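Long-range contacts in putative aminooxidase (Propionibacterium acnes, PDB 2BA9), which isomerises polyunsaturated fatty acids, producing conjugated linoleic acid, probably with the help of its bound flavin-adenine dinucleotide, in a fold of the flavin-containing amine oxidoreductase family: residues Ser274-Gln279 with Thr367-Pro372; Gly63-Asp68 with Lys195-Thr200. All blocks are in the same frame, centred on the assembly; numbering follows the deposited sequence.

Interaction 1: residues Ser274-Gln279 with Thr367-Pro372; sequences SKIIHQ and TWYYFP. With FAD (flavin-adenine dinucleotide), chain D.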
loop_
_atom_site.group_PDB
_atom_site.type_symbol
_atom_site.label_atom_id
_atom_site.label_comp_id
_atom_site.label_asym_id
_atom_site.label_seq_id
_atom_site.Cartn_x
_atom_site.Cartn_y
_atom_site.Cartn_z
ATOM N N SER A 274 -6.156 -15.849 -9.594
ATOM C CA SER A 274 -4.871 -16.437 -10.003
ATOM C C SER A 274 -4.011 -15.498 -10.825
ATOM O O SER A 274 -2.823 -15.763 -10.987
ATOM C CB SER A 274 -5.071 -17.706 -10.841
ATOM O OG SER A 274 -5.707 -18.732 -10.107
ATOM N N LYS A 275 -4.597 -14.431 -11.377
ATOM C CA LYS A 275 -3.842 -13.462 -12.175
ATOM C C LYS A 275 -3.169 -12.370 -11.338
ATOM O O LYS A 275 -2.367 -11.584 -11.869
ATOM C CB LYS A 275 -4.751 -12.773 -13.186
ATOM C CG LYS A 275 -5.413 -13.687 -14.202
ATOM C CD LYS A 275 -6.475 -12.914 -14.983
ATOM C CE LYS A 275 -7.328 -13.804 -15.849
ATOM N NZ LYS A 275 -6.562 -14.406 -16.949
ATOM N N ILE A 276 -3.525 -12.306 -10.055
ATOM C CA ILE A 276 -2.994 -11.299 -9.140
ATOM C C ILE A 276 -1.492 -11.515 -8.993
ATOM O O ILE A 276 -1.043 -12.638 -8.778
ATOM C CB ILE A 276 -3.640 -11.377 -7.733
ATOM C CG1 ILE A 276 -5.151 -11.073 -7.804
ATOM C CG2 ILE A 276 -2.967 -10.393 -6.761
ATOM C CD1 ILE A 276 -5.895 -11.386 -6.521
ATOM N N ILE A 277 -0.739 -10.431 -9.123
ATOM C CA ILE A 277 0.702 -10.428 -8.873
ATOM C C ILE A 277 0.999 -9.468 -7.730
ATOM O O ILE A 277 0.278 -8.486 -7.525
ATOM C CB ILE A 277 1.517 -10.073 -10.149
ATOM C CG1 ILE A 277 0.953 -8.860 -10.890
ATOM C CG2 ILE A 277 1.508 -11.234 -11.127
ATOM C CD1 ILE A 277 1.791 -8.449 -12.128
ATOM N N HIS A 278 2.047 -9.762 -6.962
ATOM C CA HIS A 278 2.401 -8.921 -5.824
ATOM C C HIS A 278 3.894 -8.608 -5.808
ATOM O O HIS A 278 4.697 -9.222 -6.539
ATOM C CB HIS A 278 1.953 -9.570 -4.506
ATOM C CG HIS A 278 2.803 -10.722 -4.067
ATOM N ND1 HIS A 278 2.621 -12.003 -4.540
ATOM C CD2 HIS A 278 3.830 -10.790 -3.187
ATOM C CE1 HIS A 278 3.508 -12.807 -3.980
ATOM N NE2 HIS A 278 4.247 -12.098 -3.147
ATOM N N GLN A 279 4.241 -7.623 -4.989
ATOM C CA GLN A 279 5.611 -7.189 -4.820
ATOM C C GLN A 279 6.192 -7.802 -3.560
ATOM O O GLN A 279 5.526 -7.907 -2.524
ATOM C CB GLN A 279 5.696 -5.662 -4.733
ATOM C CG GLN A 279 5.092 -4.951 -5.918
ATOM C CD GLN A 279 5.885 -5.166 -7.179
ATOM O OE1 GLN A 279 5.567 -6.041 -7.987
ATOM N NE2 GLN A 279 6.923 -4.363 -7.366
ATOM N N THR A 367 9.979 -9.197 4.791
ATOM C CA THR A 367 9.501 -9.098 3.396
ATOM C C THR A 367 7.968 -9.129 3.415
ATOM O O THR A 367 7.341 -10.080 3.888
ATOM C CB THR A 367 10.067 -10.182 2.459
ATOM O OG1 THR A 367 11.498 -10.093 2.433
ATOM C CG2 THR A 367 9.544 -9.989 1.035
ATOM N N TRP A 368 7.370 -8.067 2.910
ATOM C CA TRP A 368 5.925 -7.892 2.985
ATOM C C TRP A 368 5.245 -8.374 1.708
ATOM O O TRP A 368 5.793 -8.236 0.616
ATOM C CB TRP A 368 5.602 -6.416 3.129
ATOM C CG TRP A 368 6.047 -5.751 4.369
ATOM C CD1 TRP A 368 7.088 -4.885 4.501
ATOM C CD2 TRP A 368 5.432 -5.841 5.660
ATOM N NE1 TRP A 368 7.162 -4.432 5.789
ATOM C CE2 TRP A 368 6.157 -5.003 6.523
ATOM C CE3 TRP A 368 4.333 -6.546 6.164
ATOM C CZ2 TRP A 368 5.821 -4.845 7.870
ATOM C CZ3 TRP A 368 4.003 -6.393 7.508
ATOM C CH2 TRP A 368 4.746 -5.551 8.343
ATOM N N TYR A 369 4.044 -8.926 1.853
ATOM C CA TYR A 369 3.142 -9.132 0.725
ATOM C C TYR A 369 2.615 -7.744 0.406
ATOM O O TYR A 369 1.871 -7.131 1.198
ATOM C CB TYR A 369 2.004 -10.072 1.083
ATOM C CG TYR A 369 0.958 -10.231 0.010
ATOM C CD1 TYR A 369 1.048 -11.245 -0.941
ATOM C CD2 TYR A 369 -0.146 -9.379 -0.044
ATOM C CE1 TYR A 369 0.052 -11.406 -1.919
ATOM C CE2 TYR A 369 -1.127 -9.528 -1.016
ATOM C CZ TYR A 369 -1.016 -10.531 -1.947
ATOM O OH TYR A 369 -1.994 -10.664 -2.898
ATOM N N TYR A 370 3.027 -7.249 -0.751
ATOM C CA TYR A 370 2.924 -5.843 -1.047
ATOM C C TYR A 370 2.303 -5.640 -2.411
ATOM O O TYR A 370 2.498 -6.442 -3.331
ATOM C CB TYR A 370 4.317 -5.213 -1.013
ATOM C CG TYR A 370 4.307 -3.717 -0.780
ATOM C CD1 TYR A 370 3.927 -3.196 0.446
ATOM C CD2 TYR A 370 4.685 -2.833 -1.780
ATOM C CE1 TYR A 370 3.908 -1.828 0.671
ATOM C CE2 TYR A 370 4.674 -1.454 -1.562
ATOM C CZ TYR A 370 4.285 -0.965 -0.325
ATOM O OH TYR A 370 4.270 0.373 -0.087
ATOM N N PHE A 371 1.555 -4.550 -2.508
ATOM C CA PHE A 371 0.957 -4.072 -3.743
ATOM C C PHE A 371 0.401 -5.154 -4.658
ATOM O O PHE A 371 0.926 -5.360 -5.749
ATOM C CB PHE A 371 1.962 -3.185 -4.508
ATOM C CG PHE A 371 1.381 -2.530 -5.747
ATOM C CD1 PHE A 371 0.074 -2.030 -5.757
ATOM C CD2 PHE A 371 2.134 -2.421 -6.900
ATOM C CE1 PHE A 371 -0.459 -1.406 -6.883
ATOM C CE2 PHE A 371 1.600 -1.821 -8.053
ATOM C CZ PHE A 371 0.299 -1.305 -8.036
ATOM N N PRO A 372 -0.676 -5.840 -4.226
ATOM C CA PRO A 372 -1.310 -6.731 -5.186
ATOM C C PRO A 372 -1.886 -5.918 -6.330
ATOM O O PRO A 372 -2.497 -4.868 -6.113
ATOM C CB PRO A 372 -2.440 -7.393 -4.382
ATOM C CG PRO A 372 -2.721 -6.411 -3.255
ATOM C CD PRO A 372 -1.365 -5.850 -2.921
HETATM P PA FAD D . -2.831 -5.135 5.175
HETATM O O1A FAD D . -2.295 -3.854 5.745
HETATM O O2A FAD D . -1.820 -6.086 4.568
HETATM O O5B FAD D . -3.563 -5.946 6.347
HETATM C C5B FAD D . -4.188 -7.160 6.004
HETATM C C4B FAD D . -4.614 -7.896 7.256
HETATM O O4B FAD D . -5.270 -9.091 6.882
HETATM C C3B FAD D . -3.420 -8.252 8.145
HETATM O O3B FAD D . -3.643 -7.787 9.457
HETATM C C2B FAD D . -3.338 -9.757 8.045
HETATM O O2B FAD D . -2.741 -10.361 9.193
HETATM C C1B FAD D . -4.796 -10.123 7.717
HETATM N N9A FAD D . -4.859 -11.447 7.072
HETATM C C8A FAD D . -4.170 -11.872 5.956
HETATM N N7A FAD D . -4.497 -13.171 5.708
HETATM C C5A FAD D . -5.388 -13.578 6.654
HETATM C C6A FAD D . -6.045 -14.800 6.902
HETATM N N6A FAD D . -6.131 -15.728 5.894
HETATM N N1A FAD D . -6.939 -14.876 7.965
HETATM C C2A FAD D . -7.143 -13.797 8.813
HETATM N N3A FAD D . -6.486 -12.600 8.561
HETATM C C4A FAD D . -5.613 -12.495 7.521
HETATM N N1 FAD D . 0.619 3.300 2.808
HETATM C C2 FAD D . 0.408 4.660 2.702
HETATM O O2 FAD D . -0.739 5.098 2.624
HETATM N N3 FAD D . 1.488 5.520 2.654
HETATM C C4 FAD D . 2.773 5.028 2.743
HETATM O O4 FAD D . 3.719 5.830 2.715
HETATM C C4X FAD D . 2.989 3.651 2.865
HETATM N N5 FAD D . 4.265 3.119 2.933
HETATM C C5X FAD D . 4.482 1.784 3.217
HETATM C C6 FAD D . 5.774 1.304 3.422
HETATM C C7 FAD D . 5.974 -0.036 3.745
HETATM C C7M FAD D . 7.379 -0.515 3.975
HETATM C C8 FAD D . 4.883 -0.896 3.849
HETATM C C8M FAD D . 5.045 -2.346 4.190
HETATM C C9 FAD D . 3.597 -0.407 3.637
HETATM C C9A FAD D . 3.379 0.932 3.309
HETATM N N10 FAD D . 2.090 1.442 3.069
HETATM C C10 FAD D . 1.892 2.796 2.917
HETATM C "C1'" FAD D . 0.979 0.546 2.636
HETATM C "C2'" FAD D . -0.042 0.326 3.745
HETATM O "O2'" FAD D . 0.577 -0.014 4.981
HETATM C "C3'" FAD D . -0.987 -0.772 3.283
HETATM O "O3'" FAD D . -1.473 -0.458 1.976
HETATM C "C4'" FAD D . -2.134 -0.952 4.264
HETATM O "O4'" FAD D . -1.683 -1.528 5.485
HETATM C "C5'" FAD D . -3.206 -1.805 3.601
HETATM O "O5'" FAD D . -4.128 -2.248 4.557
HETATM P P FAD D . -5.010 -3.578 4.274
HETATM O O1P FAD D . -5.887 -3.894 5.471
HETATM O O2P FAD D . -5.800 -3.346 3.033
HETATM O O3P FAD D . -3.966 -4.784 4.095
HETATM O O HOH W 1 6.000 -11.251 -0.475
#

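Interaction 2: residues Gly63-Asp68 with Lys195-Thr200; sequences GVPSYD and KGDLWT. With FAD (flavin-adenine dinucleotide), chain D.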
loop_
_atom_site.group_PDB
_atom_site.type_symbol
_atom_site.label_atom_id
_atom_site.label_comp_id
_atom_site.label_asym_id
_atom_site.label_seq_id
_atom_site.Cartn_x
_atom_site.Cartn_y
_atom_site.Cartn_z
ATOM N N GLY A 63 1.335 10.055 5.177
ATOM C CA GLY A 63 0.176 10.403 4.364
ATOM C C GLY A 63 0.326 11.818 3.823
ATOM O O GLY A 63 1.358 12.473 4.025
ATOM N N VAL A 64 -0.703 12.278 3.123
ATOM C CA VAL A 64 -0.777 13.655 2.630
ATOM C C VAL A 64 -2.092 14.262 3.094
ATOM O O VAL A 64 -2.979 13.518 3.534
ATOM C CB VAL A 64 -0.652 13.736 1.073
ATOM C CG1 VAL A 64 0.808 13.596 0.645
ATOM C CG2 VAL A 64 -1.542 12.698 0.391
ATOM N N PRO A 65 -2.213 15.614 3.032
ATOM C CA PRO A 65 -3.411 16.308 3.521
ATOM C C PRO A 65 -4.694 15.899 2.830
ATOM O O PRO A 65 -5.766 16.128 3.379
ATOM C CB PRO A 65 -3.120 17.790 3.239
ATOM C CG PRO A 65 -1.650 17.882 3.133
ATOM C CD PRO A 65 -1.195 16.572 2.558
ATOM N N SER A 66 -4.574 15.320 1.633
ATOM C CA SER A 66 -5.733 14.797 0.898
ATOM C C SER A 66 -6.153 13.386 1.372
ATOM O O SER A 66 -6.960 12.734 0.724
ATOM C CB SER A 66 -5.480 14.805 -0.627
ATOM O OG SER A 66 -4.384 13.974 -1.012
ATOM N N TYR A 67 -5.616 12.916 2.495
ATOM C CA TYR A 67 -6.039 11.622 3.058
ATOM C C TYR A 67 -7.356 11.796 3.827
ATOM O O TYR A 67 -7.410 11.591 5.039
ATOM C CB TYR A 67 -4.944 11.043 3.965
ATOM C CG TYR A 67 -3.941 10.120 3.284
ATOM C CD1 TYR A 67 -3.582 10.288 1.942
ATOM C CD2 TYR A 67 -3.336 9.091 4.004
ATOM C CE1 TYR A 67 -2.678 9.431 1.334
ATOM C CE2 TYR A 67 -2.429 8.237 3.412
ATOM C CZ TYR A 67 -2.096 8.410 2.081
ATOM O OH TYR A 67 -1.185 7.548 1.502
ATOM N N ASP A 68 -8.416 12.157 3.111
ATOM C CA ASP A 68 -9.696 12.518 3.740
ATOM C C ASP A 68 -10.265 11.420 4.646
ATOM O O ASP A 68 -10.704 11.703 5.761
ATOM C CB ASP A 68 -10.731 12.921 2.682
ATOM C CG ASP A 68 -10.455 14.329 2.061
ATOM O OD1 ASP A 68 -9.831 15.195 2.714
ATOM O OD2 ASP A 68 -10.886 14.571 0.910
ATOM N N LYS A 195 6.377 19.161 -2.439
ATOM C CA LYS A 195 6.512 20.193 -1.413
ATOM C C LYS A 195 7.016 19.657 -0.059
ATOM O O LYS A 195 7.524 20.421 0.759
ATOM C CB LYS A 195 5.154 20.866 -1.222
ATOM C CG LYS A 195 5.138 21.989 -0.202
ATOM C CD LYS A 195 3.849 22.806 -0.286
ATOM C CE LYS A 195 3.727 23.838 0.853
ATOM N NZ LYS A 195 3.832 23.228 2.230
ATOM N N GLY A 196 6.870 18.356 0.182
ATOM C CA GLY A 196 7.141 17.763 1.500
ATOM C C GLY A 196 6.027 18.042 2.513
ATOM O O GLY A 196 6.274 18.126 3.733
ATOM N N ASP A 197 4.803 18.201 2.011
ATOM C CA ASP A 197 3.636 18.415 2.867
ATOM C C ASP A 197 3.089 17.032 3.239
ATOM O O ASP A 197 2.125 16.541 2.640
ATOM C CB ASP A 197 2.608 19.291 2.126
ATOM C CG ASP A 197 1.524 19.860 3.036
ATOM O OD1 ASP A 197 1.670 19.848 4.283
ATOM O OD2 ASP A 197 0.510 20.348 2.480
ATOM N N LEU A 198 3.726 16.406 4.233
ATOM C CA LEU A 198 3.534 14.981 4.525
ATOM C C LEU A 198 3.233 14.707 6.001
ATOM O O LEU A 198 3.917 15.230 6.891
ATOM C CB LEU A 198 4.787 14.210 4.115
ATOM C CG LEU A 198 5.091 14.182 2.617
ATOM C CD1 LEU A 198 6.555 13.845 2.357
ATOM C CD2 LEU A 198 4.185 13.193 1.916
ATOM N N TRP A 199 2.218 13.881 6.261
ATOM C CA TRP A 199 1.882 13.479 7.627
ATOM C C TRP A 199 2.748 12.321 8.108
ATOM O O TRP A 199 3.029 11.386 7.359
ATOM C CB TRP A 199 0.429 13.021 7.728
ATOM C CG TRP A 199 -0.602 14.019 7.379
ATOM C CD1 TRP A 199 -0.443 15.360 7.218
ATOM C CD2 TRP A 199 -1.993 13.752 7.189
ATOM N NE1 TRP A 199 -1.647 15.940 6.920
ATOM C CE2 TRP A 199 -2.616 14.973 6.899
ATOM C CE3 TRP A 199 -2.774 12.586 7.240
ATOM C CZ2 TRP A 199 -3.984 15.071 6.666
ATOM C CZ3 TRP A 199 -4.119 12.680 7.004
ATOM C CH2 TRP A 199 -4.718 13.911 6.721
ATOM N N THR A 200 3.153 12.392 9.372
ATOM C CA THR A 200 3.766 11.277 10.085
ATOM C C THR A 200 3.183 11.265 11.485
ATOM O O THR A 200 2.582 12.247 11.931
ATOM C CB THR A 200 5.308 11.391 10.213
ATOM O OG1 THR A 200 5.662 12.540 11.000
ATOM C CG2 THR A 200 5.976 11.489 8.842
HETATM P PA FAD D . -2.831 -5.135 5.175
HETATM O O1A FAD D . -2.295 -3.854 5.745
HETATM O O2A FAD D . -1.820 -6.086 4.568
HETATM O O5B FAD D . -3.563 -5.946 6.347
HETATM C C5B FAD D . -4.188 -7.160 6.004
HETATM C C4B FAD D . -4.614 -7.896 7.256
HETATM O O4B FAD D . -5.270 -9.091 6.882
HETATM C C3B FAD D . -3.420 -8.252 8.145
HETATM O O3B FAD D . -3.643 -7.787 9.457
HETATM C C2B FAD D . -3.338 -9.757 8.045
HETATM O O2B FAD D . -2.741 -10.361 9.193
HETATM C C1B FAD D . -4.796 -10.123 7.717
HETATM N N9A FAD D . -4.859 -11.447 7.072
HETATM C C8A FAD D . -4.170 -11.872 5.956
HETATM N N7A FAD D . -4.497 -13.171 5.708
HETATM C C5A FAD D . -5.388 -13.578 6.654
HETATM C C6A FAD D . -6.045 -14.800 6.902
HETATM N N6A FAD D . -6.131 -15.728 5.894
HETATM N N1A FAD D . -6.939 -14.876 7.965
HETATM C C2A FAD D . -7.143 -13.797 8.813
HETATM N N3A FAD D . -6.486 -12.600 8.561
HETATM C C4A FAD D . -5.613 -12.495 7.521
HETATM N N1 FAD D . 0.619 3.300 2.808
HETATM C C2 FAD D . 0.408 4.660 2.702
HETATM O O2 FAD D . -0.739 5.098 2.624
HETATM N N3 FAD D . 1.488 5.520 2.654
HETATM C C4 FAD D . 2.773 5.028 2.743
HETATM O O4 FAD D . 3.719 5.830 2.715
HETATM C C4X FAD D . 2.989 3.651 2.865
HETATM N N5 FAD D . 4.265 3.119 2.933
HETATM C C5X FAD D . 4.482 1.784 3.217
HETATM C C6 FAD D . 5.774 1.304 3.422
HETATM C C7 FAD D . 5.974 -0.036 3.745
HETATM C C7M FAD D . 7.379 -0.515 3.975
HETATM C C8 FAD D . 4.883 -0.896 3.849
HETATM C C8M FAD D . 5.045 -2.346 4.190
HETATM C C9 FAD D . 3.597 -0.407 3.637
HETATM C C9A FAD D . 3.379 0.932 3.309
HETATM N N10 FAD D . 2.090 1.442 3.069
HETATM C C10 FAD D . 1.892 2.796 2.917
HETATM C "C1'" FAD D . 0.979 0.546 2.636
HETATM C "C2'" FAD D . -0.042 0.326 3.745
HETATM O "O2'" FAD D . 0.577 -0.014 4.981
HETATM C "C3'" FAD D . -0.987 -0.772 3.283
HETATM O "O3'" FAD D . -1.473 -0.458 1.976
HETATM C "C4'" FAD D . -2.134 -0.952 4.264
HETATM O "O4'" FAD D . -1.683 -1.528 5.485
HETATM C "C5'" FAD D . -3.206 -1.805 3.601
HETATM O "O5'" FAD D . -4.128 -2.248 4.557
HETATM P P FAD D . -5.010 -3.578 4.274
HETATM O O1P FAD D . -5.887 -3.894 5.471
HETATM O O2P FAD D . -5.800 -3.346 3.033
HETATM O O3P FAD D . -3.966 -4.784 4.095
#

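Interaction 1: residues Ser274-Gln279 with Thr367-Pro372
Ile-276 lays its CG2 methyl 3.9 Å from CB of Pro-372, the two side chains running side by side and pointing the same way, while the same methyl also meets the hydroxyl end of Tyr-369. That hydroxyl has its own polar partner, the carboxylate of Glu-257. Ile-277 joins in through its backbone: its carbonyl O receives a CA-H...O contact from Pro-372 CA at 3.3 Å. At His-278 the imidazole forms an offset stack with the Tyr-369 ring, centroids 4.6 Å apart and planes 27° from parallel. With chi1 at 75°, His-278 CG sits between the backbone N and carbonyl carbon, 3.6 Å from Tyr-369 CE1, and CB lies over the tyrosine face as a CH-pi donor. A water at the imidazole edge accepts a weak bond from NE2 and donates to the Trp-368 carbonyl. Gln-279 forms the antiparallel hydrogen-bonded pair with Tyr-370: its N reaches Tyr-370 O at 2.7 Å, nearly straight (169°), whereas the return bond from Tyr-370 N to Gln-279 O is weak. Beyond the bridge, Gln-279 CG packs 3.9 Å from Phe-371 CB, and its amide oxygen bonds to Asn-332. Trp-368 and Tyr-370 belong to the FAD pocket, against the dimethylbenzene end of the flavin: methyl C8M lies over one Trp-368 ring face, 3.3 Å from CD1, and Tyr-370 brings CE1 to 3.3 Å from FAD C9. The pairing joins strand 277-288 to strand 359-373, an outermost strand of the mixed sheet, with helix 256-259 packing on Ile-276 and Tyr-369.

Interaction 2: residues Gly63-Asp68 with Lys195-Thr200
The indole of Trp-199 carries the backbone of Val-64 and Pro-65 on one face: Val-64 O stands 3.4 Å above its plane and Pro-65 N lies over the same face, both displaced toward the rim. Pro-65 CA comes to 3.4 Å from CZ2 of this indole, and Tyr-67 CB approaches CZ3 obliquely at 3.5 Å. The Tyr-67 ring in turn has Gly-63 CA close over one face, 3.5 Å above its plane, and near that plane, at the edge, lies FAD O2, to which the phenol OH donates a hydrogen bond of 2.7 Å. Gly-63 and Trp-199 form a single antiparallel bridge, each backbone N bonded to the other's carbonyl O; the Trp-199 N-H arrives 48° out of the Gly-63 carbonyl plane. Beside the bridge, Val-64 CG1 and Leu-198 CD2 meet at 3.6 Å, their side chains pointing the same way. In Asp-197, chi1 of -166° sets CG anti to the backbone N; OD2 lies 3.3 Å from Pro-65 CG. The Asp-197 carbonyl O is buried against Pro-65 CD without a hydrogen-bond partner. A type I turn from Val-64 to Tyr-67, closed by Tyr-67 N to Val-64 O, folds the 63-68 loop back. Tyr-67 is the N-cap residue of helix 68-77, whose Gln-71 and Met-74 also touch Trp-199, while a Schellman motif with Gly-196 as C-prime residue ends helix 187-195; the contact thus joins the start of one helix to the end of another.

Both contacts border the flavin, at different ends of its isoalloxazine ring system. Interaction 1 meets the dimethylbenzene portion through Trp-368 and Tyr-370, whereas interaction 2 reaches the pyrimidine carbonyl O2 through Tyr-67. Their centres are 25 Å apart and their nearest atoms about 9 Å, so they do not touch and are related through the cofactor. Dodecaethylene glycol, probably from crystallisation, is bound about 6 Å from the Tyr-370 side chain and about 4 Å from that of Leu-198, which is consistent with a pocket beside the flavin that could receive a fatty acid chain. Lys-45 bonds to FAD and also to the Tyr-369 carbonyl, tying interaction 1 to the cofactor.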